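Local coordinates for alpha-L-arabinosidase (Xanthomonas axonopodis pv. citri, PDB 6D25), which probably releases alpha-L-arabinofuranosyl branches from arabinoxylans by hydrolysis, coping with doubly substituted internal xylose units, as a trimeric glycoside hydrolase of family GH51, at residues P92-P97 with L146-Y151; P191-Y196 with A230-L235; V218-Q223 with S257-G262. One frame throughout, in Å; residues are numbered along the deposited sequence.

Contact 1: P92-P97 with L146-Y151; sequences PNIRWP and LGTQAY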
loop_
_atom_site.group_PDB
_atom_site.type_symbol
_atom_site.label_atom_id
_atom_site.label_comp_id
_atom_site.label_asym_id
_atom_site.label_seq_id
_atom_site.Cartn_x
_atom_site.Cartn_y
_atom_site.Cartn_z
ATOM N N PRO A 92 -3.387 34.414 0.902
ATOM C CA PRO A 92 -4.194 33.825 -0.185
ATOM C C PRO A 92 -4.606 32.364 0.060
ATOM O O PRO A 92 -5.701 31.917 -0.342
ATOM C CB PRO A 92 -3.255 33.892 -1.403
ATOM C CG PRO A 92 -1.877 33.725 -0.793
ATOM C CD PRO A 92 -1.980 34.509 0.513
ATOM N N ASN A 93 -3.730 31.611 0.714
ATOM C CA ASN A 93 -4.015 30.207 1.118
ATOM C C ASN A 93 -3.091 29.853 2.276
ATOM O O ASN A 93 -2.025 30.487 2.444
ATOM C CB ASN A 93 -3.890 29.223 -0.041
ATOM C CG ASN A 93 -2.470 28.821 -0.356
ATOM O OD1 ASN A 93 -1.858 28.021 0.383
ATOM N ND2 ASN A 93 -1.954 29.295 -1.481
ATOM N N ILE A 94 -3.528 28.877 3.064
ATOM C CA ILE A 94 -2.697 28.264 4.089
ATOM C C ILE A 94 -2.697 26.753 3.867
ATOM O O ILE A 94 -3.784 26.134 3.806
ATOM C CB ILE A 94 -3.203 28.571 5.510
ATOM C CG1 ILE A 94 -3.297 30.073 5.778
ATOM C CG2 ILE A 94 -2.304 27.863 6.534
ATOM C CD1 ILE A 94 -3.970 30.417 7.107
ATOM N N ARG A 95 -1.502 26.182 3.810
ATOM C CA ARG A 95 -1.322 24.723 3.763
ATOM C C ARG A 95 -1.279 24.168 5.187
ATOM O O ARG A 95 -0.560 24.702 6.039
ATOM C CB ARG A 95 -0.043 24.331 3.018
ATOM C CG ARG A 95 0.084 22.815 2.947
ATOM C CD ARG A 95 1.054 22.091 2.017
ATOM N NE ARG A 95 2.400 22.379 2.280
ATOM C CZ ARG A 95 3.433 21.525 2.279
ATOM N NH1 ARG A 95 3.329 20.190 2.170
ATOM N NH2 ARG A 95 4.615 22.078 2.444
ATOM N N TRP A 96 -2.058 23.128 5.440
ATOM C CA TRP A 96 -2.218 22.523 6.745
ATOM C C TRP A 96 -2.629 21.062 6.565
ATOM O O TRP A 96 -3.356 20.783 5.613
ATOM C CB TRP A 96 -3.264 23.328 7.538
ATOM C CG TRP A 96 -3.746 22.715 8.810
ATOM C CD1 TRP A 96 -3.248 22.949 10.061
ATOM C CD2 TRP A 96 -4.849 21.814 8.992
ATOM N NE1 TRP A 96 -3.961 22.244 10.993
ATOM C CE2 TRP A 96 -4.934 21.538 10.373
ATOM C CE3 TRP A 96 -5.758 21.196 8.134
ATOM C CZ2 TRP A 96 -5.875 20.665 10.904
ATOM C CZ3 TRP A 96 -6.719 20.350 8.659
ATOM C CH2 TRP A 96 -6.754 20.062 10.022
ATOM N N PRO A 97 -2.230 20.121 7.431
ATOM C CA PRO A 97 -1.463 20.313 8.669
ATOM C C PRO A 97 0.028 19.948 8.586
ATOM O O PRO A 97 0.708 19.811 9.614
ATOM C CB PRO A 97 -2.171 19.351 9.626
ATOM C CG PRO A 97 -2.509 18.175 8.738
ATOM C CD PRO A 97 -2.892 18.829 7.435
ATOM N N LEU A 146 -10.344 34.365 8.036
ATOM C CA LEU A 146 -9.333 35.164 7.345
ATOM C C LEU A 146 -9.781 35.548 5.938
ATOM O O LEU A 146 -9.124 36.384 5.347
ATOM C CB LEU A 146 -8.020 34.396 7.190
ATOM C CG LEU A 146 -7.233 34.085 8.476
ATOM C CD1 LEU A 146 -5.875 33.500 8.155
ATOM C CD2 LEU A 146 -7.049 35.259 9.367
ATOM N N GLY A 147 -10.776 34.874 5.364
ATOM C CA GLY A 147 -11.116 35.037 3.950
ATOM C C GLY A 147 -10.059 34.410 3.047
ATOM O O GLY A 147 -9.881 34.871 1.915
ATOM N N THR A 148 -9.379 33.354 3.502
ATOM C CA THR A 148 -8.290 32.691 2.736
ATOM C C THR A 148 -8.741 31.305 2.251
ATOM O O THR A 148 -9.797 30.783 2.676
ATOM C CB THR A 148 -7.008 32.611 3.581
ATOM O OG1 THR A 148 -5.914 32.403 2.684
ATOM C CG2 THR A 148 -7.029 31.487 4.606
ATOM N N GLN A 149 -7.960 30.727 1.347
ATOM C CA GLN A 149 -8.250 29.397 0.808
ATOM C C GLN A 149 -7.530 28.325 1.631
ATOM O O GLN A 149 -6.402 28.528 2.085
ATOM C CB GLN A 149 -7.853 29.322 -0.666
ATOM C CG GLN A 149 -8.762 30.145 -1.581
ATOM C CD GLN A 149 -8.343 29.983 -3.030
ATOM O OE1 GLN A 149 -7.158 30.025 -3.368
ATOM N NE2 GLN A 149 -9.294 29.691 -3.895
ATOM N N ALA A 150 -8.159 27.159 1.765
ATOM C CA ALA A 150 -7.570 26.005 2.429
ATOM C C ALA A 150 -6.770 25.194 1.401
ATOM O O ALA A 150 -7.289 24.849 0.327
ATOM C CB ALA A 150 -8.672 25.145 3.009
ATOM N N TYR A 151 -5.526 24.873 1.738
ATOM C CA TYR A 151 -4.715 23.935 1.036
ATOM C C TYR A 151 -4.480 22.754 1.994
ATOM O O TYR A 151 -3.667 22.844 2.914
ATOM C CB TYR A 151 -3.452 24.653 0.563
ATOM C CG TYR A 151 -2.384 23.818 -0.109
ATOM C CD1 TYR A 151 -2.533 22.472 -0.370
ATOM C CD2 TYR A 151 -1.215 24.439 -0.527
ATOM C CE1 TYR A 151 -1.525 21.762 -1.002
ATOM C CE2 TYR A 151 -0.200 23.733 -1.167
ATOM C CZ TYR A 151 -0.351 22.388 -1.405
ATOM O OH TYR A 151 0.653 21.689 -2.002
#
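Arg95 and Tyr151 are closely packed, running side by side from neighbouring strands. The methylene CD of Arg95 sits over one face of the phenol ring, 3.8 Å from the centroid of Tyr151 and 16° off the ring normal, a CH-pi contact. With CG of Tyr151 anti to its backbone N (chi1 175°), the ring is laid beneath the arginine chain, which then bends at chi3 and carries its guanidinium on to a salt bridge with Glu324. Asn93 meets the same ring at its edge: OD1 of Asn93 lies in the ring plane, 3.8 Å from CD2 of Tyr151, while also bonding Asn370. These three side chains point into the core of the (beta/alpha)8 barrel, whose second and third strands pair here in parallel register. Four backbone bonds of 3.0 to 3.1 Å join them, Gln149 N to Pro92 O, Ile94 N to Gln149 O, Tyr151 N to Ile94 O and Trp96 N to Tyr151 O. On the outward face few atoms meet between the two segments: CD1 of Ile94 reaches CD1 of Leu146 at 3.8 Å, and helix 136-146 covers Ile94 there. The more open side is formed by the partly exposed Leu146, Thr148 and Gln149; Thr148 brings CG2 within 4.1 Å of Ile94 CD1 and bonds Val91 O through OG1.

Contact 2: P191-Y196 with A230-L235; sequences PWQVPY and ASQKIL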
loop_
_atom_site.group_PDB
_atom_site.type_symbol
_atom_site.label_atom_id
_atom_site.label_comp_id
_atom_site.label_asym_id
_atom_site.label_seq_id
_atom_site.Cartn_x
_atom_site.Cartn_y
_atom_site.Cartn_z
ATOM N N PRO A 191 -21.059 22.684 3.234
ATOM C CA PRO A 191 -19.692 22.301 2.907
ATOM C C PRO A 191 -18.717 23.490 3.035
ATOM O O PRO A 191 -19.126 24.639 2.901
ATOM C CB PRO A 191 -19.721 21.915 1.418
ATOM C CG PRO A 191 -21.148 21.657 1.107
ATOM C CD PRO A 191 -21.959 22.487 2.093
ATOM N N TRP A 192 -17.460 23.196 3.284
ATOM C CA TRP A 192 -16.396 24.153 3.082
ATOM C C TRP A 192 -15.865 24.010 1.648
ATOM O O TRP A 192 -16.061 23.000 0.981
ATOM C CB TRP A 192 -15.227 23.903 4.032
ATOM C CG TRP A 192 -15.462 24.106 5.498
ATOM C CD1 TRP A 192 -15.501 25.288 6.175
ATOM C CD2 TRP A 192 -15.561 23.068 6.484
ATOM N NE1 TRP A 192 -15.649 25.049 7.508
ATOM C CE2 TRP A 192 -15.663 23.694 7.737
ATOM C CE3 TRP A 192 -15.530 21.677 6.433
ATOM C CZ2 TRP A 192 -15.765 22.977 8.929
ATOM C CZ3 TRP A 192 -15.652 20.964 7.606
ATOM C CH2 TRP A 192 -15.755 21.608 8.843
ATOM N N GLN A 193 -15.138 25.016 1.207
ATOM C CA GLN A 193 -14.379 24.955 -0.022
ATOM C C GLN A 193 -12.989 24.397 0.279
ATOM O O GLN A 193 -12.305 24.873 1.199
ATOM C CB GLN A 193 -14.253 26.358 -0.642
ATOM C CG GLN A 193 -15.592 27.030 -0.921
ATOM C CD GLN A 193 -16.411 26.302 -1.964
ATOM O OE1 GLN A 193 -15.939 26.084 -3.080
ATOM N NE2 GLN A 193 -17.618 25.917 -1.599
ATOM N N VAL A 194 -12.599 23.394 -0.505
ATOM C CA VAL A 194 -11.277 22.789 -0.448
ATOM C C VAL A 194 -10.638 22.873 -1.840
ATOM O O VAL A 194 -10.658 21.907 -2.615
ATOM C CB VAL A 194 -11.323 21.342 0.079
ATOM C CG1 VAL A 194 -9.916 20.765 0.175
ATOM C CG2 VAL A 194 -12.015 21.260 1.443
ATOM N N PRO A 195 -10.044 24.020 -2.144
ATOM C CA PRO A 195 -9.613 24.225 -3.514
ATOM C C PRO A 195 -8.307 23.506 -3.884
ATOM O O PRO A 195 -8.113 23.225 -5.077
ATOM C CB PRO A 195 -9.445 25.734 -3.676
ATOM C CG PRO A 195 -9.195 26.198 -2.253
ATOM C CD PRO A 195 -10.111 25.296 -1.421
ATOM N N TYR A 196 -7.452 23.201 -2.907
ATOM C CA TYR A 196 -6.183 22.538 -3.134
ATOM C C TYR A 196 -6.041 21.384 -2.149
ATOM O O TYR A 196 -6.317 21.538 -0.965
ATOM C CB TYR A 196 -5.002 23.499 -2.975
ATOM C CG TYR A 196 -5.210 24.856 -3.606
ATOM C CD1 TYR A 196 -5.145 25.037 -4.978
ATOM C CD2 TYR A 196 -5.487 25.952 -2.832
ATOM C CE1 TYR A 196 -5.366 26.277 -5.566
ATOM C CE2 TYR A 196 -5.676 27.203 -3.392
ATOM C CZ TYR A 196 -5.631 27.377 -4.768
ATOM O OH TYR A 196 -5.895 28.615 -5.297
ATOM N N ALA A 230 -19.965 17.653 -7.551
ATOM C CA ALA A 230 -20.433 18.501 -8.668
ATOM C C ALA A 230 -20.318 19.988 -8.312
ATOM O O ALA A 230 -20.161 20.821 -9.179
ATOM C CB ALA A 230 -21.860 18.151 -9.025
ATOM N N SER A 231 -20.308 20.295 -7.020
ATOM C CA SER A 231 -20.448 21.647 -6.490
ATOM C C SER A 231 -19.128 22.419 -6.405
ATOM O O SER A 231 -19.158 23.600 -6.192
ATOM C CB SER A 231 -21.126 21.578 -5.116
ATOM O OG SER A 231 -20.651 20.481 -4.365
ATOM N N GLN A 232 -17.966 21.786 -6.517
ATOM C CA GLN A 232 -16.686 22.496 -6.440
ATOM C C GLN A 232 -15.573 21.593 -6.993
ATOM O O GLN A 232 -15.684 20.364 -6.968
ATOM C CB GLN A 232 -16.325 22.908 -5.006
ATOM C CG GLN A 232 -16.121 21.752 -4.039
ATOM C CD GLN A 232 -15.670 22.218 -2.677
ATOM O OE1 GLN A 232 -14.478 22.578 -2.511
ATOM N NE2 GLN A 232 -16.617 22.235 -1.718
ATOM N N LYS A 233 -14.520 22.226 -7.431
ATOM C CA LYS A 233 -13.346 21.515 -7.975
ATOM C C LYS A 233 -12.216 21.497 -6.936
ATOM O O LYS A 233 -11.779 22.551 -6.452
ATOM C CB LYS A 233 -12.932 22.225 -9.263
ATOM C CG LYS A 233 -11.622 21.748 -9.850
ATOM C CD LYS A 233 -11.667 20.379 -10.460
ATOM C CE LYS A 233 -10.630 20.253 -11.576
ATOM N NZ LYS A 233 -10.330 18.838 -11.838
ATOM N N ILE A 234 -11.761 20.299 -6.600
ATOM C CA ILE A 234 -10.596 20.074 -5.716
ATOM C C ILE A 234 -9.364 19.818 -6.603
ATOM O O ILE A 234 -9.273 18.777 -7.243
ATOM C CB ILE A 234 -10.845 18.904 -4.764
ATOM C CG1 ILE A 234 -12.146 19.101 -3.972
ATOM C CG2 ILE A 234 -9.657 18.716 -3.822
ATOM C CD1 ILE A 234 -12.533 17.926 -3.087
ATOM N N LEU A 235 -8.418 20.750 -6.613
ATOM C CA LEU A 235 -7.195 20.578 -7.395
ATOM C C LEU A 235 -6.229 19.691 -6.626
ATOM O O LEU A 235 -6.101 19.827 -5.409
ATOM C CB LEU A 235 -6.588 21.968 -7.676
ATOM C CG LEU A 235 -7.451 22.905 -8.525
ATOM C CD1 LEU A 235 -6.826 24.276 -8.548
ATOM C CD2 LEU A 235 -7.651 22.390 -9.937
HETATM O O HOH W 1 -19.436 24.841 -3.580
HETATM O O HOH W 2 -9.894 24.616 -6.879
#
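Gln232 places its CG between its own backbone N and carbonyl carbon (chi1 63°) and then runs out extended, which carries its amide across to the backbone of Trp192, Gln193 and Val194. Gln193 instead folds back at chi2 (-64°), bringing its own amide over that of Gln232; the two flat groups are stacked with planes only 9° apart, and OE1 of Gln193 stands 3.7 Å from CB of Gln232. Both polar ends of the Gln232 amide are used. NE2 gives an almost straight bond to Trp192 O at 2.9 Å, with that oxygen in the amide plane, and OE1 receives Val194 N at 2.9 Å, the donor lying in the carbonyl plane on a lone pair. One side chain thus bonds the backbone as a neighbouring strand would, where the two loops are still too far apart to pair. Further along they converge: Leu235 N bonds Pro195 O at 2.9 Å, and Tyr196 and Leu235 form a parallel bridge that starts the pairing of the fourth and fifth strands of the (beta/alpha)8 barrel. There CD1 of Leu235 lies 3.9 Å from CE1 of Tyr196, whose hydroxyl reaches back to Gln149. Water fills in at two places. One molecule accepts from Gln193 NE2 and donates to Ser231 O; another donates to both Pro195 O and Lys233 O, so Pro195 O is gripped by two donors. Because one end of the Gln232 amide must donate and the other accept, its rotation about the last torsion is probably fixed, which probably helps to set the path of 191-194 into strand 196-199.

Contact 3: V218-Q223 with S257-G262; sequences VFRRYQ and SKFMDG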
loop_
_atom_site.group_PDB
_atom_site.type_symbol
_atom_site.label_atom_id
_atom_site.label_comp_id
_atom_site.label_asym_id
_atom_site.label_seq_id
_atom_site.Cartn_x
_atom_site.Cartn_y
_atom_site.Cartn_z
ATOM N N VAL A 218 2.032 5.215 -6.195
ATOM C CA VAL A 218 1.230 5.516 -5.022
ATOM C C VAL A 218 0.375 6.782 -5.260
ATOM O O VAL A 218 -0.817 6.810 -4.940
ATOM C CB VAL A 218 2.133 5.662 -3.786
ATOM C CG1 VAL A 218 1.373 6.187 -2.592
ATOM C CG2 VAL A 218 2.777 4.335 -3.431
ATOM N N PHE A 219 0.976 7.824 -5.809
ATOM C CA PHE A 219 0.251 9.055 -6.126
ATOM C C PHE A 219 -0.916 8.743 -7.083
ATOM O O PHE A 219 -2.044 9.166 -6.828
ATOM C CB PHE A 219 1.169 10.140 -6.721
ATOM C CG PHE A 219 0.369 11.282 -7.289
ATOM C CD1 PHE A 219 -0.306 12.168 -6.470
ATOM C CD2 PHE A 219 0.182 11.380 -8.654
ATOM C CE1 PHE A 219 -1.122 13.153 -7.008
ATOM C CE2 PHE A 219 -0.620 12.377 -9.201
ATOM C CZ PHE A 219 -1.295 13.234 -8.364
ATOM N N ARG A 220 -0.629 8.060 -8.176
ATOM C CA ARG A 220 -1.683 7.727 -9.149
ATOM C C ARG A 220 -2.873 7.029 -8.464
ATOM O O ARG A 220 -4.045 7.324 -8.769
ATOM C CB ARG A 220 -1.106 6.866 -10.276
ATOM C CG ARG A 220 -0.279 7.685 -11.265
ATOM C CD ARG A 220 0.490 6.848 -12.227
ATOM N NE ARG A 220 -0.357 5.986 -13.041
ATOM C CZ ARG A 220 -0.015 5.464 -14.188
ATOM N NH1 ARG A 220 1.218 5.690 -14.687
ATOM N NH2 ARG A 220 -0.879 4.619 -14.765
ATOM N N ARG A 221 -2.582 6.082 -7.568
ATOM C CA ARG A 221 -3.606 5.337 -6.865
ATOM C C ARG A 221 -4.349 6.251 -5.893
ATOM O O ARG A 221 -5.602 6.307 -5.919
ATOM C CB ARG A 221 -3.003 4.166 -6.101
ATOM C CG ARG A 221 -3.964 3.360 -5.246
ATOM C CD ARG A 221 -3.205 2.232 -4.610
ATOM N NE ARG A 221 -4.043 1.312 -3.862
ATOM C CZ ARG A 221 -3.590 0.251 -3.206
ATOM N NH1 ARG A 221 -2.271 0.025 -3.091
ATOM N NH2 ARG A 221 -4.474 -0.566 -2.643
ATOM N N TYR A 222 -3.649 6.947 -5.006
ATOM C CA TYR A 222 -4.328 7.677 -3.951
ATOM C C TYR A 222 -5.131 8.868 -4.523
ATOM O O TYR A 222 -6.235 9.185 -4.011
ATOM C CB TYR A 222 -3.347 8.180 -2.893
ATOM C CG TYR A 222 -2.963 7.168 -1.847
ATOM C CD1 TYR A 222 -2.260 6.024 -2.181
ATOM C CD2 TYR A 222 -3.374 7.307 -0.523
ATOM C CE1 TYR A 222 -1.936 5.075 -1.231
ATOM C CE2 TYR A 222 -3.054 6.374 0.436
ATOM C CZ TYR A 222 -2.333 5.247 0.085
ATOM O OH TYR A 222 -2.000 4.288 1.028
ATOM N N GLN A 223 -4.631 9.504 -5.572
ATOM C CA GLN A 223 -5.337 10.662 -6.132
ATOM C C GLN A 223 -6.680 10.211 -6.728
ATOM O O GLN A 223 -7.622 10.998 -6.740
ATOM C CB GLN A 223 -4.509 11.451 -7.159
ATOM C CG GLN A 223 -4.264 10.731 -8.473
ATOM C CD GLN A 223 -5.431 10.759 -9.442
ATOM O OE1 GLN A 223 -6.156 11.751 -9.484
ATOM N NE2 GLN A 223 -5.601 9.686 -10.214
ATOM N N SER A 257 1.729 13.073 -15.058
ATOM C CA SER A 257 1.353 14.470 -15.318
ATOM C C SER A 257 -0.145 14.627 -15.612
ATOM O O SER A 257 -0.729 15.686 -15.280
ATOM C CB SER A 257 2.171 15.094 -16.444
ATOM O OG SER A 257 1.928 14.410 -17.659
ATOM N N LYS A 258 -0.788 13.628 -16.200
ATOM C CA LYS A 258 -2.229 13.758 -16.544
ATOM C C LYS A 258 -3.112 13.708 -15.296
ATOM O O LYS A 258 -4.262 14.042 -15.416
ATOM C CB LYS A 258 -2.655 12.683 -17.531
ATOM C CG LYS A 258 -2.045 13.011 -18.901
ATOM C CD LYS A 258 -2.195 11.973 -19.955
ATOM C CE LYS A 258 -1.147 12.152 -21.042
ATOM N NZ LYS A 258 -1.326 11.140 -22.106
ATOM N N PHE A 259 -2.579 13.325 -14.134
ATOM C CA PHE A 259 -3.415 13.171 -12.948
ATOM C C PHE A 259 -3.167 14.257 -11.904
ATOM O O PHE A 259 -3.647 14.109 -10.773
ATOM C CB PHE A 259 -3.185 11.802 -12.313
ATOM C CG PHE A 259 -3.527 10.670 -13.230
ATOM C CD1 PHE A 259 -4.860 10.428 -13.565
ATOM C CD2 PHE A 259 -2.536 9.920 -13.825
ATOM C CE1 PHE A 259 -5.182 9.407 -14.453
ATOM C CE2 PHE A 259 -2.864 8.875 -14.676
ATOM C CZ PHE A 259 -4.185 8.636 -15.013
ATOM N N MET A 260 -2.405 15.310 -12.235
ATOM C CA MET A 260 -2.096 16.316 -11.248
ATOM C C MET A 260 -2.457 17.698 -11.803
ATOM O O MET A 260 -2.423 17.913 -12.990
ATOM C CB MET A 260 -0.611 16.264 -10.868
ATOM C CG MET A 260 0.326 16.354 -12.049
ATOM S SD MET A 260 2.070 16.388 -11.601
ATOM C CE MET A 260 2.465 14.638 -11.489
ATOM N N ASP A 261 -2.809 18.596 -10.899
ATOM C CA ASP A 261 -3.025 20.032 -11.214
ATOM C C ASP A 261 -1.773 20.837 -10.850
ATOM O O ASP A 261 -1.560 21.958 -11.366
ATOM C CB ASP A 261 -4.281 20.530 -10.488
ATOM C CG ASP A 261 -5.477 19.706 -10.910
ATOM O OD1 ASP A 261 -5.841 19.825 -12.081
ATOM O OD2 ASP A 261 -5.988 18.857 -10.092
ATOM N N GLY A 262 -0.940 20.265 -9.993
ATOM C CA GLY A 262 0.294 20.902 -9.560
ATOM C C GLY A 262 1.307 19.863 -9.115
ATOM O O GLY A 262 0.924 18.701 -8.775
HETATM O O HOH W 3 -6.463 13.997 -11.424
#
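Where helix 212-224 of the (beta/alpha)8 barrel passes the turn leading from helix 246-256 into strand 262-269, Phe259 leans against the helix side chains of Phe219, Arg220 and Gln223. The Phe219 ring offers its edge to the backbone: CZ lies 3.5 Å from Phe259 O, which is close to the ring plane, and also 4.0 Å from CB of Met260. Gln223 approaches the Phe259 ring obliquely, with NE2 3.5 Å from CD1 of Phe259 and amide and ring planes 34° apart. With its CG between backbone N and carbonyl carbon (chi1 69°) and a bend at chi2, Gln223 curls back so that NE2 bonds Arg220 O on a lone pair (3.2 Å), while a water donating to both Gln223 OE1 and Phe259 O joins the two segments. No direct hydrogen bond crosses. Arg220 passes at an angle, its CG 4.1 Å from CD2 of Phe259 and CE2 of that ring over a guanidinium face; NE bonds the backbone oxygen of Asn209 of the second subunit, which packs on Phe259 as well. The arrangement is that of an outer-layer helix of a (beta/alpha)8 barrel packed against the 3-10 turn and loop that lead into the next strand, here beside the second subunit.

How the contacts relate
From the N terminus, contact 1 comes first and is complete before the others begin: it closes the excursion from strand 93-96 through helix 136-146 to strand 149-154, a beta-alpha-beta crossover. Contact 2 opens at 191-196, just before strand 196-199, and closes at 230-235 after helix 212-224. Contact 3 starts on that helix, inside the span of contact 2, and closes beyond it at 257-262, so the two cross. Contacts 1 and 2 touch through Gln149 and Tyr196, and contacts 2 and 3 through Leu235 and Asp261. Contact 1 pairs the second and third barrel strands, contact 2 starts the pairing of the fourth and fifth, and contact 3 joins helix 212-224 to the turn before the sixth.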